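Local atomic coordinates of esterase (Thermotoga maritima, PDB entry 3DOH), a protein that probably hydrolyses carboxylic esters as a heat-stable esterase, combining an alpha/beta-hydrolase domain with an immunoglobulin-like domain. Residues Leu330-Lys333 and Leu334-Gly338; Glu317-Pro320 and Val321-Val324; Asp357-Gly360 and Ser361-Pro364; Lys348-Met351 and Glu352-Trp356; His181-Gly184 and Glu185-Thr188. All blocks are in the same frame, centred on the assembly; numbering follows the deposited sequence.

Interaction 1. Residues Leu330-Lys333 and Leu334-Gly338; sequences LVKK and LAEIG
Leu334 N and Ala335 N donate to Leu330 O and Val331 O, each at 2.8 Å and nearly straight, as in a regular alpha-helix. These residues form the C-terminal turns of helix 325-336, the crossover helix of a beta-alpha-beta unit between strands 311-316 and 341-346, and they illustrate how a helix gives out. Glu336 N still reaches Lys332 O at 3.1 Å, but less directly; Lys333 O receives weak bonds from Glu336 N and Ile337 N; and Gly338, at positive phi, ends the helix in a Schellman motif.

Leu334 packs on Val341 and Val331 on Tyr343 of strand 341-346. On the polar side, chi1 of 67° places Glu336 CG between its own N and carbonyl carbon, folding an otherwise extended chain back over the preceding turn. OE1 forms a long salt bridge with Lys332 NZ, 3.9 Å away, although that ammonium has a stronger partner in Asp167 O of the second subunit. OE2 lies 3.7 Å from Lys333 CD, whose chain passes at about a right angle. Putting an alanine at Glu336 would probably deprive Lys332 of this countercharge and remove one of the contacts alongside Lys333. Bent at chi2 (65°) and extended beyond, Lys333 brings its CE to 4.1 Å from Ile337 CG1.

Interaction 2. Residues Glu317-Pro320 and Val321-Val324; sequences EDDP and VVPV
Asp319 holds its own loop in shape by accepting the backbone N-H groups of Val321 and Val322. The loop follows strand 311-316 of the alpha/beta-hydrolase sheet, and Asp319 is probably the acid of a Ser-His-Asp catalytic triad: an example of a carboxylate, probably catalytic, positioned by the turn it starts. The two halves of the loop run back almost against each other, their end-to-end directions 160° apart.

From CB outward, the side chain crosses that of Val322 at a slant. CB is 3.4 Å from Val322 O, and CG, anti to the backbone N with chi1 at 180°, stays beside that same carbonyl. OD1 takes Val321 N at 2.7 Å nearly along the carboxylate C-O axis, which makes an Asx turn, and Val322 N at 2.9 Å from well above the carboxylate plane, 62° out of it. Two donors from different directions should fix the rotation of the group. The other oxygen, OD2, passes Val322 O at 3.3 Å, two acceptors with no bond between them, and Val322 CB at 3.6 Å. It goes on to a hydrogen bond with His359 ND1, as expected of an acid that orients the triad histidine.

Farther back, a water bridges the loop's two limbs, donating to Glu317 O and Asp319 O and accepting from Val324 N. Outside the chain, Pro320 O is bonded to Ser72 OG of the second subunit. Where the limbs close, the methyl CG1 of Val324 rests on Glu317 O, 3.3 Å away.

Interaction 3. Residues Asp357-Gly360 and Ser361-Pro364; sequences DPHG and SWIP. With SO4 (sulfate ion), chain C.
Trp362 presents the edge of its six-membered ring to the face of His359 in a T-shaped pair, with centroids 5.1 Å apart and planes at 87°. Trp362 CZ3 comes to 3.8 Å from His359 NE2. The indole reaches there because chi1 of 50° tucks CG over the residue's own backbone, which lays the ring on Gly360. One indole face meets that glycine: its CA stands 3.4 Å from the six-membered centroid, almost on the ring normal, as a CH-pi contact. His359 is the probable histidine of a Ser-His-Asp triad with Asp319 and Ser271, carried on a type I turn from Asp357 to Gly360. That turn is reinforced by an Asx turn in which Asp357 OD1 accepts His359 N at 2.8 Å. At the edge of the imidazole, near its plane, NE2 donates to sulfate O4 at 2.6 Å, and it is also bonded to Ser271 OG. Exchanging Trp362 for alanine would probably uncover this imidazole face and the Gly360 backbone, leaving the histidine less restrained. Beyond the glycine, Ile363 N donates to Gly360 O at 2.9 Å, while a water joins Pro358 O to Ser361 OG.

Interaction 4. Residues Lys348-Met351 and Glu352-Trp356; sequences KGFM and EKHGW. With SO4 (sulfate ion), chain D.
Phe350 and His354, one helical turn apart, overlap at a slant. Their centroids are 4.4 Å apart and their planes inclined by 31°, with His354 CD2 over the middle of the phenyl ring and NE2 3.5 Å from Phe350 CE1. On the next turn of chain, Trp356 lies alongside Phe350 and points the same way, bringing its CZ3 to 4.0 Å from Phe350 CE2.

The sulfur contact comes from Met351, whose chain is bent at chi2 (-70°) and chi3 (-74°). This curls it up to the edge of the Trp356 indole, the two side chains crossing at about a right angle: SD lies 5.4 Å from the centroid of the six-membered ring in a Met-aromatic contact, while the terminal CE rests 3.9 Å from Trp356 CB.

Backbone hydrogen bonds define the short helix beneath these groups. Gly349, at positive phi, occupies the N-cap position, and its O accepts Lys353 N at 2.9 Å. At the other end Gly355, again with positive phi, closes a Schellman motif, and Trp356 N returns to Met351 O at 3.0 Å. Preceding the helix, Lys348 N donates to sulfate O3 at 3.0 Å; the ion, probably from the crystallisation liquor, is also held by Arg207 of the second subunit and so bridges the two chains in the crystal.

Helix 350-353 follows strand 341-346, with Phe350 meeting the Tyr346 ring; Phe350 and Met351 of the helix, and Trp356 just after it, touch Pro364 of helix 362-366, and Trp356 also touches Ile363.

Interaction 5. Residues His181-Gly184 and Glu185-Thr188; sequences HGAG and ERGT. With SO4 (sulfate ion), chain C.
Glu185 N donates to Gly182 O at 3.1 Å and Arg186 N to Ala183 O at 2.9 Å, two successive bonds from a residue's N-H to the carbonyl three residues back that wind the chain into a tight 3-10-like turn after strand 174-180. Each of these carbonyls is gripped twice, from opposite faces of its plane. For Gly182 O the second donor is His181 ND1, 2.7 Å away, and the oxygen lies almost in the plane of the imidazole. For Ala183 O it is Arg186 NE, also at 2.9 Å. The Arg186 chain, bent at chi3 (-51°), lays one guanidinium face over Ala183 CB, while NH1 and NH2 bond to Ser225 O and Phe101 O. His181 slides past Glu185 in the opposite direction, its ND1 3.4 Å from Glu185 CB, and the edge of its ring meets Arg186 CG. NE2, on the far side, bonds to Cys221 N. Ala183 N, by contrast, donates to sulfate O3 at 2.6 Å, and that ion is also bonded to Ser271 OG. A His-Gly-Ala-Gly turn beside the probable nucleophile, gripping an anion by a backbone N-H, is consistent with the oxyanion hole of an alpha/beta-hydrolase.

In the fold
The five contacts lie in series along the chain; none nests within or crosses another. Interaction 5 comes first, shaping the loop after strand 174-180. Interaction 2 closes the turn between strand 311-316 and helix 325-336, and interaction 1 finishes that helix before strand 341-346. Interaction 4 then forms helix 350-353, and interaction 3 leads into helix 362-366. Folding brings distant stretches together: interactions 3 and 5 share a sulfate, while interaction 2 touches both interaction 3, at the probable triad, and interaction 4, where Asp318 OD2 receives Gly349 N. Met351 CE packs interaction 4 onto interaction 3. Interactions 1, 2 and 4 also meet the second subunit.

Interaction 1. Residues Leu330-Lys333 and Leu334-Gly338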
loop_
_atom_site.group_PDB
_atom_site.type_symbol
_atom_site.label_atom_id
_atom_site.label_comp_id
_atom_site.label_asym_id
_atom_site.label_seq_id
_atom_site.Cartn_x
_atom_site.Cartn_y
_atom_site.Cartn_z
ATOM N N LEU A 330 -25.204 39.751 7.616
ATOM C CA LEU A 330 -25.043 40.891 6.718
ATOM C C LEU A 330 -25.691 40.594 5.365
ATOM O O LEU A 330 -26.440 41.412 4.812
ATOM C CB LEU A 330 -23.572 41.249 6.519
ATOM C CG LEU A 330 -22.717 41.928 7.606
ATOM C CD1 LEU A 330 -23.523 42.715 8.641
ATOM C CD2 LEU A 330 -21.863 40.899 8.291
ATOM N N VAL A 331 -25.419 39.406 4.836
ATOM C CA VAL A 331 -25.940 39.055 3.510
ATOM C C VAL A 331 -27.471 39.092 3.485
ATOM O O VAL A 331 -28.064 39.682 2.559
ATOM C CB VAL A 331 -25.444 37.690 3.030
ATOM C CG1 VAL A 331 -26.115 37.345 1.781
ATOM C CG2 VAL A 331 -23.973 37.730 2.821
ATOM N N LYS A 332 -28.112 38.479 4.491
ATOM C CA LYS A 332 -29.584 38.473 4.591
ATOM C C LYS A 332 -30.148 39.867 4.448
ATOM O O LYS A 332 -31.027 40.098 3.603
ATOM C CB LYS A 332 -30.065 37.882 5.912
ATOM C CG LYS A 332 -31.512 37.374 5.923
ATOM C CD LYS A 332 -31.821 36.721 7.302
ATOM C CE LYS A 332 -33.192 36.015 7.399
ATOM N NZ LYS A 332 -34.305 36.796 6.810
ATOM N N LYS A 333 -29.634 40.791 5.255
ATOM C CA LYS A 333 -30.136 42.164 5.291
ATOM C C LYS A 333 -29.836 42.847 3.961
ATOM O O LYS A 333 -30.737 43.419 3.327
ATOM C CB LYS A 333 -29.504 42.910 6.490
ATOM C CG LYS A 333 -30.005 44.319 6.779
ATOM C CD LYS A 333 -31.481 44.350 7.206
ATOM C CE LYS A 333 -32.001 45.797 7.373
ATOM N NZ LYS A 333 -33.451 45.787 7.690
ATOM N N LEU A 334 -28.581 42.758 3.522
ATOM C CA LEU A 334 -28.205 43.319 2.233
ATOM C C LEU A 334 -29.228 42.934 1.176
ATOM O O LEU A 334 -29.768 43.783 0.478
ATOM C CB LEU A 334 -26.823 42.827 1.798
ATOM C CG LEU A 334 -25.651 43.797 1.930
ATOM C CD1 LEU A 334 -25.995 45.206 1.423
ATOM C CD2 LEU A 334 -25.287 43.842 3.375
ATOM N N ALA A 335 -29.485 41.634 1.091
ATOM C CA ALA A 335 -30.411 41.084 0.127
ATOM C C ALA A 335 -31.825 41.685 0.219
ATOM O O ALA A 335 -32.411 42.031 -0.806
ATOM C CB ALA A 335 -30.452 39.576 0.270
ATOM N N GLU A 336 -32.369 41.825 1.433
ATOM C CA GLU A 336 -33.786 42.170 1.547
ATOM C C GLU A 336 -34.038 43.659 1.397
ATOM O O GLU A 336 -35.175 44.116 1.352
ATOM C CB GLU A 336 -34.398 41.616 2.826
ATOM C CG GLU A 336 -33.912 42.193 4.101
ATOM C CD GLU A 336 -34.036 41.193 5.232
ATOM O OE1 GLU A 336 -34.868 40.277 5.103
ATOM O OE2 GLU A 336 -33.311 41.300 6.248
ATOM N N ILE A 337 -32.964 44.405 1.264
ATOM C CA ILE A 337 -33.017 45.834 1.205
ATOM C C ILE A 337 -32.728 46.301 -0.225
ATOM O O ILE A 337 -32.770 47.510 -0.518
ATOM C CB ILE A 337 -32.051 46.381 2.295
ATOM C CG1 ILE A 337 -32.817 46.888 3.535
ATOM C CG2 ILE A 337 -30.915 47.300 1.742
ATOM C CD1 ILE A 337 -34.295 47.344 3.353
ATOM N N GLY A 338 -32.400 45.355 -1.101
ATOM C CA GLY A 338 -32.176 45.656 -2.504
ATOM C C GLY A 338 -30.715 45.647 -2.918
ATOM O O GLY A 338 -30.384 46.003 -4.049
#

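Interaction 2. Residues Glu317-Pro320 and Val321-Val324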
loop_
_atom_site.group_PDB
_atom_site.type_symbol
_atom_site.label_atom_id
_atom_site.label_comp_id
_atom_site.label_asym_id
_atom_site.label_seq_id
_atom_site.Cartn_x
_atom_site.Cartn_y
_atom_site.Cartn_z
ATOM N N GLU A 317 -19.136 27.329 6.219
ATOM C CA GLU A 317 -20.179 26.917 7.163
ATOM C C GLU A 317 -19.653 26.479 8.533
ATOM O O GLU A 317 -20.223 26.833 9.573
ATOM C CB GLU A 317 -20.976 25.785 6.556
ATOM C CG GLU A 317 -22.199 25.434 7.377
ATOM C CD GLU A 317 -21.883 24.471 8.508
ATOM O OE1 GLU A 317 -20.790 23.867 8.513
ATOM O OE2 GLU A 317 -22.717 24.325 9.406
ATOM N N ASP A 318 -18.581 25.691 8.508
ATOM C CA ASP A 318 -17.974 25.157 9.720
ATOM C C ASP A 318 -16.739 25.910 10.173
ATOM O O ASP A 318 -15.870 25.284 10.768
ATOM C CB ASP A 318 -17.587 23.679 9.530
ATOM C CG ASP A 318 -16.858 23.428 8.237
ATOM O OD1 ASP A 318 -16.667 24.364 7.426
ATOM O OD2 ASP A 318 -16.490 22.281 8.004
ATOM N N ASP A 319 -16.627 27.217 9.878
ATOM C CA ASP A 319 -15.518 28.019 10.435
ATOM C C ASP A 319 -15.626 27.997 11.975
ATOM O O ASP A 319 -16.608 28.486 12.513
ATOM C CB ASP A 319 -15.528 29.459 9.882
ATOM C CG ASP A 319 -14.381 30.343 10.436
ATOM O OD1 ASP A 319 -13.787 30.057 11.503
ATOM O OD2 ASP A 319 -14.091 31.378 9.807
ATOM N N PRO A 320 -14.632 27.411 12.677
ATOM C CA PRO A 320 -14.689 27.308 14.129
ATOM C C PRO A 320 -14.144 28.539 14.875
ATOM O O PRO A 320 -14.213 28.591 16.111
ATOM C CB PRO A 320 -13.779 26.122 14.413
ATOM C CG PRO A 320 -12.716 26.240 13.390
ATOM C CD PRO A 320 -13.387 26.821 12.146
ATOM N N VAL A 321 -13.582 29.491 14.137
ATOM C CA VAL A 321 -13.007 30.717 14.708
ATOM C C VAL A 321 -14.020 31.885 14.601
ATOM O O VAL A 321 -14.279 32.569 15.594
ATOM C CB VAL A 321 -11.673 31.125 13.960
ATOM C CG1 VAL A 321 -11.111 32.477 14.463
ATOM C CG2 VAL A 321 -10.650 30.008 14.035
ATOM N N VAL A 322 -14.561 32.090 13.389
ATOM C CA VAL A 322 -15.498 33.146 13.105
ATOM C C VAL A 322 -16.797 32.529 12.589
ATOM O O VAL A 322 -16.880 32.127 11.432
ATOM C CB VAL A 322 -14.950 34.114 12.044
ATOM C CG1 VAL A 322 -16.032 35.131 11.628
ATOM C CG2 VAL A 322 -13.654 34.842 12.547
ATOM N N PRO A 323 -17.829 32.457 13.456
ATOM C CA PRO A 323 -19.118 31.797 13.167
ATOM C C PRO A 323 -19.623 32.259 11.804
ATOM O O PRO A 323 -19.505 33.453 11.484
ATOM C CB PRO A 323 -20.053 32.355 14.248
ATOM C CG PRO A 323 -19.203 32.983 15.295
ATOM C CD PRO A 323 -17.787 33.086 14.791
ATOM N N VAL A 324 -20.157 31.349 10.993
ATOM C CA VAL A 324 -20.556 31.707 9.618
ATOM C C VAL A 324 -21.752 32.675 9.686
ATOM O O VAL A 324 -22.007 33.469 8.748
ATOM C CB VAL A 324 -20.880 30.433 8.778
ATOM C CG1 VAL A 324 -22.030 29.620 9.419
ATOM C CG2 VAL A 324 -21.203 30.758 7.325
HETATM O O HOH W 1 -19.085 28.873 11.676
#

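Interaction 3. Residues Asp357-Gly360 and Ser361-Pro364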
loop_
_atom_site.group_PDB
_atom_site.type_symbol
_atom_site.label_atom_id
_atom_site.label_comp_id
_atom_site.label_asym_id
_atom_site.label_seq_id
_atom_site.Cartn_x
_atom_site.Cartn_y
_atom_site.Cartn_z
ATOM N N ASP A 357 -7.738 24.002 6.837
ATOM C CA ASP A 357 -8.422 24.411 8.050
ATOM C C ASP A 357 -9.723 25.182 7.640
ATOM O O ASP A 357 -9.642 26.079 6.788
ATOM C CB ASP A 357 -7.461 25.312 8.833
ATOM C CG ASP A 357 -8.044 25.791 10.176
ATOM O OD1 ASP A 357 -9.112 26.490 10.187
ATOM O OD2 ASP A 357 -7.410 25.450 11.222
ATOM N N PRO A 358 -10.921 24.832 8.208
ATOM C CA PRO A 358 -12.099 25.559 7.670
ATOM C C PRO A 358 -12.107 27.074 7.932
ATOM O O PRO A 358 -12.900 27.767 7.359
ATOM C CB PRO A 358 -13.335 24.841 8.295
ATOM C CG PRO A 358 -12.843 23.971 9.317
ATOM C CD PRO A 358 -11.311 23.860 9.247
ATOM N N HIS A 359 -11.245 27.586 8.783
ATOM C CA HIS A 359 -11.203 29.030 8.948
ATOM C C HIS A 359 -10.579 29.731 7.711
ATOM O O HIS A 359 -11.022 30.835 7.331
ATOM C CB HIS A 359 -10.513 29.435 10.258
ATOM C CG HIS A 359 -10.418 30.912 10.450
ATOM N ND1 HIS A 359 -11.484 31.755 10.232
ATOM C CD2 HIS A 359 -9.387 31.703 10.828
ATOM C CE1 HIS A 359 -11.113 33.006 10.461
ATOM N NE2 HIS A 359 -9.847 32.999 10.832
ATOM N N GLY A 360 -9.613 29.076 7.065
ATOM C CA GLY A 360 -8.948 29.626 5.892
ATOM C C GLY A 360 -9.750 29.767 4.608
ATOM O O GLY A 360 -9.230 29.536 3.521
ATOM N N SER A 361 -11.001 30.188 4.693
ATOM C CA SER A 361 -11.832 30.228 3.499
ATOM C C SER A 361 -11.314 31.215 2.468
ATOM O O SER A 361 -11.853 31.302 1.358
ATOM C CB SER A 361 -13.302 30.492 3.835
ATOM O OG SER A 361 -13.442 31.543 4.767
ATOM N N TRP A 362 -10.277 31.972 2.825
ATOM C CA TRP A 362 -9.704 32.926 1.875
ATOM C C TRP A 362 -8.945 32.174 0.767
ATOM O O TRP A 362 -8.778 32.678 -0.362
ATOM C CB TRP A 362 -8.808 33.912 2.594
ATOM C CG TRP A 362 -7.777 33.280 3.518
ATOM C CD1 TRP A 362 -6.529 32.802 3.162
ATOM C CD2 TRP A 362 -7.890 33.078 4.941
ATOM N NE1 TRP A 362 -5.873 32.307 4.284
ATOM C CE2 TRP A 362 -6.680 32.471 5.383
ATOM C CE3 TRP A 362 -8.882 33.358 5.882
ATOM C CZ2 TRP A 362 -6.446 32.138 6.732
ATOM C CZ3 TRP A 362 -8.647 33.018 7.242
ATOM C CH2 TRP A 362 -7.429 32.430 7.646
ATOM N N ILE A 363 -8.523 30.955 1.097
ATOM C CA ILE A 363 -7.791 30.087 0.169
ATOM C C ILE A 363 -8.561 29.700 -1.112
ATOM O O ILE A 363 -8.101 29.983 -2.201
ATOM C CB ILE A 363 -7.292 28.838 0.895
ATOM C CG1 ILE A 363 -6.226 29.245 1.930
ATOM C CG2 ILE A 363 -6.794 27.811 -0.113
ATOM C CD1 ILE A 363 -6.066 28.278 3.107
ATOM N N PRO A 364 -9.738 29.074 -1.011
ATOM C CA PRO A 364 -10.391 28.888 -2.307
ATOM C C PRO A 364 -10.845 30.187 -2.927
ATOM O O PRO A 364 -11.000 30.271 -4.156
ATOM C CB PRO A 364 -11.632 28.060 -1.978
ATOM C CG PRO A 364 -11.724 28.020 -0.529
ATOM C CD PRO A 364 -10.496 28.500 0.103
HETATM S S SO4 C . -6.701 35.444 11.396
HETATM O O1 SO4 C . -6.044 35.037 12.640
HETATM O O2 SO4 C . -5.656 35.419 10.332
HETATM O O3 SO4 C . -7.334 36.768 11.607
HETATM O O4 SO4 C . -7.760 34.512 11.071
HETATM O O HOH W 2 -14.506 30.464 6.871
#

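Interaction 4. Residues Lys348-Met351 and Glu352-Trp356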
loop_
_atom_site.group_PDB
_atom_site.type_symbol
_atom_site.label_atom_id
_atom_site.label_comp_id
_atom_site.label_asym_id
_atom_site.label_seq_id
_atom_site.Cartn_x
_atom_site.Cartn_y
_atom_site.Cartn_z
ATOM N N LYS A 348 -19.949 22.572 4.977
ATOM C CA LYS A 348 -19.286 21.742 5.993
ATOM C C LYS A 348 -18.513 20.625 5.346
ATOM O O LYS A 348 -19.048 19.931 4.487
ATOM C CB LYS A 348 -20.319 21.120 6.921
ATOM C CG LYS A 348 -19.719 20.181 7.970
ATOM C CD LYS A 348 -20.660 19.927 9.129
ATOM C CE LYS A 348 -19.987 19.026 10.134
ATOM N NZ LYS A 348 -19.060 19.808 10.974
ATOM N N GLY A 349 -17.259 20.456 5.743
ATOM C CA GLY A 349 -16.422 19.441 5.127
ATOM C C GLY A 349 -15.676 19.821 3.842
ATOM O O GLY A 349 -14.633 19.221 3.533
ATOM N N PHE A 350 -16.186 20.794 3.087
ATOM C CA PHE A 350 -15.536 21.193 1.839
ATOM C C PHE A 350 -14.042 21.553 2.024
ATOM O O PHE A 350 -13.163 21.170 1.209
ATOM C CB PHE A 350 -16.267 22.361 1.185
ATOM C CG PHE A 350 -15.512 22.986 0.057
ATOM C CD1 PHE A 350 -15.826 22.685 -1.253
ATOM C CD2 PHE A 350 -14.481 23.868 0.299
ATOM C CE1 PHE A 350 -15.126 23.275 -2.323
ATOM C CE2 PHE A 350 -13.764 24.443 -0.748
ATOM C CZ PHE A 350 -14.087 24.158 -2.057
ATOM N N MET A 351 -13.777 22.313 3.085
ATOM C CA MET A 351 -12.438 22.768 3.359
ATOM C C MET A 351 -11.527 21.585 3.699
ATOM O O MET A 351 -10.489 21.401 3.018
ATOM C CB MET A 351 -12.444 23.819 4.465
ATOM C CG MET A 351 -13.222 25.085 4.110
ATOM S SD MET A 351 -12.412 26.093 2.849
ATOM C CE MET A 351 -11.108 26.795 3.811
ATOM N N GLU A 352 -11.909 20.765 4.701
ATOM C CA GLU A 352 -11.009 19.663 5.130
ATOM C C GLU A 352 -10.829 18.661 3.999
ATOM O O GLU A 352 -9.747 18.107 3.842
ATOM C CB GLU A 352 -11.431 18.972 6.437
ATOM C CG GLU A 352 -11.606 19.926 7.668
ATOM C CD GLU A 352 -10.324 20.198 8.508
ATOM O OE1 GLU A 352 -9.210 20.435 7.933
ATOM O OE2 GLU A 352 -10.462 20.195 9.773
ATOM N N LYS A 353 -11.867 18.472 3.188
ATOM C CA LYS A 353 -11.739 17.660 1.998
ATOM C C LYS A 353 -10.568 18.159 1.159
ATOM O O LYS A 353 -9.782 17.356 0.695
ATOM C CB LYS A 353 -13.069 17.615 1.218
ATOM C CG LYS A 353 -12.982 17.242 -0.282
ATOM C CD LYS A 353 -14.347 17.419 -1.042
ATOM C CE LYS A 353 -14.435 16.520 -2.332
ATOM N NZ LYS A 353 -13.523 16.937 -3.470
ATOM N N HIS A 354 -10.403 19.477 1.008
ATOM C CA HIS A 354 -9.295 20.033 0.173
ATOM C C HIS A 354 -8.001 20.269 0.948
ATOM O O HIS A 354 -7.042 20.839 0.404
ATOM C CB HIS A 354 -9.701 21.335 -0.496
ATOM C CG HIS A 354 -10.738 21.180 -1.551
ATOM N ND1 HIS A 354 -10.445 21.258 -2.892
ATOM C CD2 HIS A 354 -12.070 20.963 -1.472
ATOM C CE1 HIS A 354 -11.551 21.100 -3.597
ATOM N NE2 HIS A 354 -12.550 20.914 -2.759
ATOM N N GLY A 355 -7.998 19.848 2.214
ATOM C CA GLY A 355 -6.827 19.847 3.071
ATOM C C GLY A 355 -6.611 21.144 3.824
ATOM O O GLY A 355 -5.484 21.463 4.194
ATOM N N TRP A 356 -7.683 21.899 4.053
ATOM C CA TRP A 356 -7.581 23.262 4.551
ATOM C C TRP A 356 -8.333 23.328 5.853
ATOM O O TRP A 356 -9.417 22.743 5.974
ATOM C CB TRP A 356 -8.194 24.268 3.538
ATOM C CG TRP A 356 -7.516 24.304 2.177
ATOM C CD1 TRP A 356 -6.158 24.218 1.930
ATOM C CD2 TRP A 356 -8.146 24.463 0.878
ATOM N NE1 TRP A 356 -5.920 24.300 0.568
ATOM C CE2 TRP A 356 -7.115 24.435 -0.097
ATOM C CE3 TRP A 356 -9.476 24.605 0.445
ATOM C CZ2 TRP A 356 -7.375 24.546 -1.467
ATOM C CZ3 TRP A 356 -9.728 24.714 -0.929
ATOM C CH2 TRP A 356 -8.684 24.700 -1.858
HETATM S S SO4 D . -23.869 22.308 5.389
HETATM O O1 SO4 D . -24.709 22.214 4.162
HETATM O O2 SO4 D . -24.536 22.621 6.641
HETATM O O3 SO4 D . -22.805 23.292 5.153
HETATM O O4 SO4 D . -23.341 20.978 5.672
#

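Interaction 5. Residues His181-Gly184 and Glu185-Thr188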
loop_
_atom_site.group_PDB
_atom_site.type_symbol
_atom_site.label_atom_id
_atom_site.label_comp_id
_atom_site.label_asym_id
_atom_site.label_seq_id
_atom_site.Cartn_x
_atom_site.Cartn_y
_atom_site.Cartn_z
ATOM N N HIS A 181 -5.066 42.330 5.886
ATOM C CA HIS A 181 -4.692 40.987 6.339
ATOM C C HIS A 181 -5.376 40.601 7.656
ATOM O O HIS A 181 -6.005 41.434 8.335
ATOM C CB HIS A 181 -3.201 40.939 6.523
ATOM C CG HIS A 181 -2.736 41.814 7.629
ATOM N ND1 HIS A 181 -2.943 41.494 8.953
ATOM C CD2 HIS A 181 -2.144 43.032 7.618
ATOM C CE1 HIS A 181 -2.459 42.459 9.714
ATOM N NE2 HIS A 181 -1.974 43.407 8.931
ATOM N N GLY A 182 -5.217 39.336 8.033
ATOM C CA GLY A 182 -5.858 38.780 9.224
ATOM C C GLY A 182 -4.975 38.949 10.452
ATOM O O GLY A 182 -3.831 39.399 10.326
ATOM N N ALA A 183 -5.488 38.564 11.626
ATOM C CA ALA A 183 -4.781 38.750 12.890
ATOM C C ALA A 183 -3.368 38.249 12.825
ATOM O O ALA A 183 -2.448 38.944 13.257
ATOM C CB ALA A 183 -5.514 38.103 14.033
ATOM N N GLY A 184 -3.185 37.059 12.263
ATOM C CA GLY A 184 -1.894 36.387 12.348
ATOM C C GLY A 184 -0.788 37.104 11.614
ATOM O O GLY A 184 0.377 36.938 11.931
ATOM N N GLU A 185 -1.154 37.902 10.620
ATOM C CA GLU A 185 -0.201 38.653 9.841
ATOM C C GLU A 185 0.160 40.002 10.477
ATOM O O GLU A 185 1.036 40.696 9.974
ATOM C CB GLU A 185 -0.762 38.874 8.437
ATOM C CG GLU A 185 -0.682 37.663 7.567
ATOM C CD GLU A 185 -1.556 36.571 8.113
ATOM O OE1 GLU A 185 -2.806 36.775 8.123
ATOM O OE2 GLU A 185 -0.996 35.536 8.564
ATOM N N ARG A 186 -0.502 40.374 11.571
ATOM C CA ARG A 186 -0.105 41.583 12.308
ATOM C C ARG A 186 1.375 41.556 12.657
ATOM O O ARG A 186 1.978 40.478 12.808
ATOM C CB ARG A 186 -0.907 41.793 13.582
ATOM C CG ARG A 186 -2.289 42.312 13.347
ATOM C CD ARG A 186 -3.067 42.289 14.634
ATOM N NE ARG A 186 -2.989 40.987 15.269
ATOM C CZ ARG A 186 -3.476 40.710 16.473
ATOM N NH1 ARG A 186 -4.084 41.656 17.165
ATOM N NH2 ARG A 186 -3.375 39.476 16.978
ATOM N N GLY A 187 1.953 42.747 12.772
ATOM C CA GLY A 187 3.376 42.852 12.964
ATOM C C GLY A 187 3.877 44.196 12.526
ATOM O O GLY A 187 3.123 45.163 12.456
ATOM N N THR A 188 5.175 44.274 12.260
ATOM C CA THR A 188 5.855 45.554 12.093
ATOM C C THR A 188 6.947 45.390 11.048
ATOM O O THR A 188 7.745 46.295 10.808
ATOM C CB THR A 188 6.487 46.033 13.413
ATOM O OG1 THR A 188 6.017 47.350 13.721
ATOM C CG2 THR A 188 8.004 46.054 13.300
HETATM S S SO4 C . -6.701 35.444 11.396
HETATM O O1 SO4 C . -6.044 35.037 12.640
HETATM O O2 SO4 C . -5.656 35.419 10.332
HETATM O O3 SO4 C . -7.334 36.768 11.607
HETATM O O4 SO4 C . -7.760 34.512 11.071
#